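Local coordinates for protein putative retaining b-glycosidase (Saccharophagus degradans, PDB 5A95) that probably hydrolyses mixed-linkage beta-glucans as a retaining family 5 glycoside hydrolase, gripping oligosaccharides in a cleft at the mouth of its barrel, at residues I135-L147 / P179-T192. The protein carries 1 engineered substitution. Residues are numbered along the deposited sequence; the frame is centred on the assembly and turned at random.
With MG (magnesium ion), chain G; BGC (beta-D-glucopyranose), chain D.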
loop_
_atom_site.group_PDB
_atom_site.type_symbol
_atom_site.label_atom_id
_atom_site.label_comp_id
_atom_site.label_asym_id
_atom_site.label_seq_id
_atom_site.Cartn_x
_atom_site.Cartn_y
_atom_site.Cartn_z
ATOM N N ILE A 135 -29.012 21.538 12.934
ATOM C CA ILE A 135 -29.050 20.202 12.338
ATOM C C ILE A 135 -27.680 19.531 12.414
ATOM O O ILE A 135 -26.677 20.153 12.756
ATOM C CB ILE A 135 -29.571 20.242 10.907
ATOM C CG1 ILE A 135 -28.573 20.929 9.990
ATOM C CG2 ILE A 135 -30.966 20.878 10.927
ATOM C CD1 ILE A 135 -28.928 20.878 8.541
ATOM N N TYR A 136 -27.689 18.233 12.159
ATOM C CA TYR A 136 -26.512 17.395 12.366
ATOM C C TYR A 136 -25.940 16.849 11.055
ATOM O O TYR A 136 -26.648 16.776 10.060
ATOM C CB TYR A 136 -26.895 16.216 13.258
ATOM C CG TYR A 136 -27.240 16.640 14.666
ATOM C CD1 TYR A 136 -26.247 16.767 15.620
ATOM C CD2 TYR A 136 -28.557 16.950 15.031
ATOM C CE1 TYR A 136 -26.532 17.179 16.909
ATOM C CE2 TYR A 136 -28.853 17.387 16.316
ATOM C CZ TYR A 136 -27.850 17.486 17.254
ATOM O OH TYR A 136 -28.157 17.869 18.531
ATOM N N LEU A 137 -24.662 16.481 11.079
ATOM C CA LEU A 137 -24.008 15.900 9.923
ATOM C C LEU A 137 -23.639 14.449 10.173
ATOM O O LEU A 137 -23.157 14.089 11.246
ATOM C CB LEU A 137 -22.736 16.676 9.581
ATOM C CG LEU A 137 -22.984 18.127 9.163
ATOM C CD1 LEU A 137 -21.651 18.855 9.092
ATOM C CD2 LEU A 137 -23.691 18.197 7.816
ATOM N N ILE A 138 -23.805 13.651 9.123
ATOM C CA ILE A 138 -23.194 12.337 8.992
ATOM C C ILE A 138 -22.076 12.485 7.965
ATOM O O ILE A 138 -22.342 12.874 6.830
ATOM C CB ILE A 138 -24.212 11.284 8.528
ATOM C CG1 ILE A 138 -25.366 11.141 9.535
ATOM C CG2 ILE A 138 -23.500 9.953 8.254
ATOM C CD1 ILE A 138 -26.427 10.168 9.104
ATOM N N LEU A 139 -20.839 12.165 8.345
ATOM C CA LEU A 139 -19.745 12.185 7.405
ATOM C C LEU A 139 -19.520 10.769 6.928
ATOM O O LEU A 139 -19.283 9.858 7.728
ATOM C CB LEU A 139 -18.473 12.744 8.040
ATOM C CG LEU A 139 -18.586 14.156 8.605
ATOM C CD1 LEU A 139 -17.246 14.636 9.153
ATOM C CD2 LEU A 139 -19.155 15.147 7.600
ATOM N N ASP A 140 -19.617 10.594 5.613
ATOM C CA ASP A 140 -19.602 9.286 4.957
ATOM C C ASP A 140 -18.375 9.197 4.056
ATOM O O ASP A 140 -18.202 9.986 3.133
ATOM C CB ASP A 140 -20.921 9.159 4.178
ATOM C CG ASP A 140 -20.866 8.241 2.984
ATOM O OD1 ASP A 140 -20.148 7.240 2.973
ATOM O OD2 ASP A 140 -21.585 8.558 1.999
ATOM N N TRP A 141 -17.481 8.260 4.372
ATOM C CA TRP A 141 -16.367 7.977 3.479
ATOM C C TRP A 141 -16.923 7.094 2.351
ATOM O O TRP A 141 -17.191 5.889 2.515
ATOM C CB TRP A 141 -15.257 7.303 4.270
ATOM C CG TRP A 141 -13.987 7.000 3.494
ATOM C CD1 TRP A 141 -13.406 5.764 3.351
ATOM C CD2 TRP A 141 -13.126 7.927 2.819
ATOM N NE1 TRP A 141 -12.248 5.865 2.632
ATOM C CE2 TRP A 141 -12.051 7.179 2.298
ATOM C CE3 TRP A 141 -13.139 9.314 2.607
ATOM C CZ2 TRP A 141 -10.992 7.776 1.601
ATOM C CZ3 TRP A 141 -12.079 9.901 1.904
ATOM C CH2 TRP A 141 -11.040 9.137 1.395
ATOM N N HIS A 142 -17.174 7.746 1.236
ATOM C CA HIS A 142 -18.101 7.215 0.244
ATOM C C HIS A 142 -17.364 6.408 -0.823
ATOM O O HIS A 142 -17.130 6.859 -1.948
ATOM C CB HIS A 142 -18.937 8.328 -0.356
ATOM C CG HIS A 142 -20.145 7.845 -1.063
ATOM N ND1 HIS A 142 -21.332 7.609 -0.422
ATOM C CD2 HIS A 142 -20.345 7.519 -2.360
ATOM C CE1 HIS A 142 -22.220 7.192 -1.300
ATOM N NE2 HIS A 142 -21.648 7.129 -2.484
ATOM N N SER A 143 -17.034 5.185 -0.451
ATOM C CA SER A 143 -16.473 4.214 -1.345
ATOM C C SER A 143 -17.443 3.035 -1.480
ATOM O O SER A 143 -18.383 2.866 -0.699
ATOM C CB SER A 143 -15.095 3.778 -0.845
ATOM O OG SER A 143 -14.497 2.831 -1.723
ATOM N N ILE A 144 -17.227 2.240 -2.522
ATOM C CA ILE A 144 -18.042 1.082 -2.875
ATOM C C ILE A 144 -17.067 0.008 -3.308
ATOM O O ILE A 144 -16.365 0.190 -4.325
ATOM C CB ILE A 144 -19.032 1.376 -4.026
ATOM C CG1 ILE A 144 -19.920 2.576 -3.707
ATOM C CG2 ILE A 144 -19.864 0.123 -4.291
ATOM C CD1 ILE A 144 -20.959 2.882 -4.755
ATOM N N GLY A 145 -16.975 -1.081 -2.549
ATOM C CA GLY A 145 -16.059 -2.141 -2.861
ATOM C C GLY A 145 -15.544 -2.831 -1.618
ATOM O O GLY A 145 -16.234 -2.843 -0.577
ATOM N N TYR A 146 -14.344 -3.394 -1.708
ATOM C CA TYR A 146 -13.819 -4.251 -0.658
ATOM C C TYR A 146 -12.491 -3.703 -0.192
ATOM O O TYR A 146 -11.437 -3.904 -0.820
ATOM C CB TYR A 146 -13.697 -5.724 -1.146
ATOM C CG TYR A 146 -13.640 -6.713 -0.019
ATOM C CD1 TYR A 146 -14.662 -6.755 0.917
ATOM C CD2 TYR A 146 -12.559 -7.550 0.158
ATOM C CE1 TYR A 146 -14.634 -7.613 1.988
ATOM C CE2 TYR A 146 -12.528 -8.433 1.231
ATOM C CZ TYR A 146 -13.567 -8.445 2.147
ATOM O OH TYR A 146 -13.595 -9.281 3.248
ATOM N N LEU A 147 -12.551 -2.994 0.930
ATOM C CA LEU A 147 -11.383 -2.315 1.430
ATOM C C LEU A 147 -10.208 -3.259 1.736
ATOM O O LEU A 147 -9.063 -2.924 1.460
ATOM C CB LEU A 147 -11.752 -1.426 2.627
ATOM C CG LEU A 147 -10.645 -0.585 3.220
ATOM C CD1 LEU A 147 -10.053 0.378 2.201
ATOM C CD2 LEU A 147 -11.160 0.176 4.426
ATOM N N PRO A 179 -20.491 18.864 18.576
ATOM C CA PRO A 179 -21.748 18.098 18.587
ATOM C C PRO A 179 -22.404 17.973 17.212
ATOM O O PRO A 179 -23.076 16.992 16.931
ATOM C CB PRO A 179 -22.649 18.914 19.529
ATOM C CG PRO A 179 -22.038 20.265 19.549
ATOM C CD PRO A 179 -20.572 20.055 19.442
ATOM N N THR A 180 -22.217 18.976 16.375
ATOM C CA THR A 180 -22.856 19.037 15.061
ATOM C C THR A 180 -22.496 17.820 14.210
ATOM O O THR A 180 -23.303 17.371 13.442
ATOM C CB THR A 180 -22.399 20.308 14.342
ATOM O OG1 THR A 180 -22.605 21.423 15.216
ATOM C CG2 THR A 180 -23.111 20.527 13.057
ATOM N N VAL A 181 -21.255 17.360 14.352
ATOM C CA VAL A 181 -20.748 16.237 13.581
ATOM C C VAL A 181 -21.029 14.986 14.420
ATOM O O VAL A 181 -20.366 14.743 15.405
ATOM C CB VAL A 181 -19.263 16.403 13.259
ATOM C CG1 VAL A 181 -18.780 15.227 12.453
ATOM C CG2 VAL A 181 -19.003 17.695 12.473
ATOM N N ALA A 182 -22.061 14.230 14.043
ATOM C CA ALA A 182 -22.606 13.215 14.915
ATOM C C ALA A 182 -22.127 11.811 14.618
ATOM O O ALA A 182 -21.951 11.024 15.535
ATOM C CB ALA A 182 -24.117 13.265 14.906
ATOM N N VAL A 183 -22.000 11.460 13.338
ATOM C CA VAL A 183 -21.813 10.072 12.916
ATOM C C VAL A 183 -20.674 10.010 11.908
ATOM O O VAL A 183 -20.604 10.824 10.962
ATOM C CB VAL A 183 -23.106 9.534 12.265
ATOM C CG1 VAL A 183 -22.928 8.111 11.774
ATOM C CG2 VAL A 183 -24.285 9.620 13.217
ATOM N N TYR A 184 -19.768 9.062 12.135
ATOM C CA TYR A 184 -18.655 8.757 11.237
ATOM C C TYR A 184 -18.965 7.424 10.571
ATOM O O TYR A 184 -18.871 6.362 11.176
ATOM C CB TYR A 184 -17.325 8.676 11.990
ATOM C CG TYR A 184 -16.812 9.989 12.541
ATOM C CD1 TYR A 184 -17.415 11.196 12.252
ATOM C CD2 TYR A 184 -15.678 10.037 13.312
ATOM C CE1 TYR A 184 -16.932 12.380 12.742
ATOM C CE2 TYR A 184 -15.193 11.227 13.826
ATOM C CZ TYR A 184 -15.842 12.405 13.559
ATOM O OH TYR A 184 -15.424 13.628 14.030
ATOM N N GLU A 185 -19.405 7.516 9.310
ATOM C CA GLU A 185 -19.816 6.330 8.531
ATOM C C GLU A 185 -18.586 5.827 7.784
ATOM O O GLU A 185 -18.177 6.393 6.778
ATOM C CB GLU A 185 -20.965 6.674 7.630
ATOM C CG GLU A 185 -21.481 5.496 6.816
ATOM C CD GLU A 185 -22.801 5.797 6.130
ATOM O OE1 GLU A 185 -23.220 6.973 6.188
ATOM O OE2 GLU A 185 -23.391 4.875 5.511
ATOM N N LEU A 186 -18.003 4.768 8.313
ATOM C CA LEU A 186 -16.629 4.375 8.051
ATOM C C LEU A 186 -16.331 4.002 6.598
ATOM O O LEU A 186 -15.242 4.294 6.108
ATOM C CB LEU A 186 -16.238 3.201 8.950
ATOM C CG LEU A 186 -16.402 3.453 10.463
ATOM C CD1 LEU A 186 -15.903 2.231 11.243
ATOM C CD2 LEU A 186 -15.700 4.718 10.913
ATOM N N PHE A 187 -17.294 3.340 5.946
ATOM C CA PHE A 187 -17.108 2.866 4.571
ATOM C C PHE A 187 -18.492 2.617 3.986
ATOM O O PHE A 187 -19.135 1.613 4.297
ATOM C CB PHE A 187 -16.260 1.600 4.527
ATOM C CG PHE A 187 -15.860 1.209 3.128
ATOM C CD1 PHE A 187 -16.727 0.501 2.319
ATOM C CD2 PHE A 187 -14.607 1.525 2.636
ATOM C CE1 PHE A 187 -16.350 0.149 1.021
ATOM C CE2 PHE A 187 -14.236 1.187 1.364
ATOM C CZ PHE A 187 -15.105 0.504 0.555
ATOM N N ASN A 188 -18.939 3.526 3.114
ATOM C CA ASN A 188 -20.303 3.548 2.580
ATOM C C ASN A 188 -20.889 2.166 2.246
ATOM O O ASN A 188 -21.871 1.712 2.840
ATOM C CB ASN A 188 -20.296 4.475 1.381
ATOM C CG ASN A 188 -21.537 4.407 0.521
ATOM O OD1 ASN A 188 -22.660 4.561 0.969
ATOM N ND2 ASN A 188 -21.311 4.212 -0.780
ATOM N N GLU A 189 -20.331 1.496 1.233
ATOM C CA GLU A 189 -20.944 0.278 0.694
ATOM C C GLU A 189 -19.945 -0.840 0.480
ATOM O O GLU A 189 -19.361 -0.976 -0.625
ATOM C CB GLU A 189 -21.750 0.560 -0.581
ATOM C CG GLU A 189 -23.114 1.152 -0.262
ATOM C CD GLU A 189 -23.982 1.435 -1.454
ATOM O OE1 GLU A 189 -23.442 1.559 -2.557
ATOM O OE2 GLU A 189 -25.202 1.587 -1.255
ATOM N N PRO A 190 -19.793 -1.697 1.500
ATOM C CA PRO A 190 -19.002 -2.900 1.313
ATOM C C PRO A 190 -19.658 -3.816 0.278
ATOM O O PRO A 190 -20.848 -4.111 0.364
ATOM C CB PRO A 190 -19.018 -3.536 2.694
ATOM C CG PRO A 190 -19.264 -2.377 3.622
ATOM C CD PRO A 190 -20.286 -1.583 2.878
ATOM N N THR A 191 -18.838 -4.280 -0.676
ATOM C CA THR A 191 -19.263 -5.252 -1.661
ATOM C C THR A 191 -18.050 -5.877 -2.317
ATOM O O THR A 191 -17.031 -5.197 -2.513
ATOM C CB THR A 191 -20.198 -4.678 -2.754
ATOM O OG1 THR A 191 -20.506 -5.732 -3.673
ATOM C CG2 THR A 191 -19.560 -3.516 -3.513
ATOM N N THR A 192 -18.148 -7.157 -2.669
ATOM C CA THR A 192 -17.125 -7.763 -3.500
ATOM C C THR A 192 -17.589 -8.009 -4.928
ATOM O O THR A 192 -16.861 -8.612 -5.708
ATOM C CB THR A 192 -16.641 -9.091 -2.929
ATOM O OG1 THR A 192 -17.749 -9.995 -2.914
ATOM C CG2 THR A 192 -16.013 -8.889 -1.571
HETATM MG MG MG G . -18.940 15.132 17.130
HETATM C C2 BGC D . -24.228 4.405 -4.412
HETATM C C3 BGC D . -24.511 5.824 -4.902
HETATM C C4 BGC D . -25.317 5.759 -6.205
HETATM C C5 BGC D . -26.567 4.926 -5.996
HETATM C C6 BGC D . -27.423 4.842 -7.237
HETATM C C1 BGC D . -25.431 3.468 -4.483
HETATM O O1 BGC D . -25.066 2.111 -4.508
HETATM O O2 BGC D . -23.662 4.456 -3.051
HETATM O O3 BGC D . -23.228 6.516 -5.011
HETATM O O4 BGC D . -25.705 7.024 -6.760
HETATM O O5 BGC D . -26.126 3.606 -5.698
HETATM O O6 BGC D . -28.431 3.875 -6.931
HETATM O O HOH W 1 -17.099 15.230 15.773
HETATM O O HOH W 2 -17.347 15.234 19.010
HETATM O O HOH W 3 -19.851 13.539 18.617
#
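H142 and N188 stack as flat groups, imidazole and amide planes 20° apart, with N188 ND2 lying over one face of the ring, nearest its CE1 at 3.2 Å. Both edge nitrogens of H142 are engaged: ND1 donates in the ring plane to the syn lone pair of D140 OD2 (2.6 Å), and NE2 donates almost straight to O3 of the bound glucose (3.0 Å). With CG anti to the backbone N (chi1 168°), N188 lays its amide along the ring, where ND2 reaches glucose O2 and also S143 O, the latter from above the carbonyl plane. S143 O also accepts a hydrogen bond from E189 N. The extended E189 chain brings OE1 to glucose O1, 2.6 Å away, while OE2 is hydrogen-bonded to H254 ND1. Earlier in both segments, parallel strands 136-141 and 181-185 pair through bonds such as E185 N to L139 O (2.8 Å), with a beta bulge at A182. D140 OD1 and E185 OE1 lie 4.5 Å apart; E185's salt bridge to R103 probably eases their repulsion. In this (beta/alpha)8 fold, D140 helps fix H142's rotation, and N188-E189, the Asn-Glu signature of family 5, joins it in holding one sugar; by family analogy E189 is probably the acid/base.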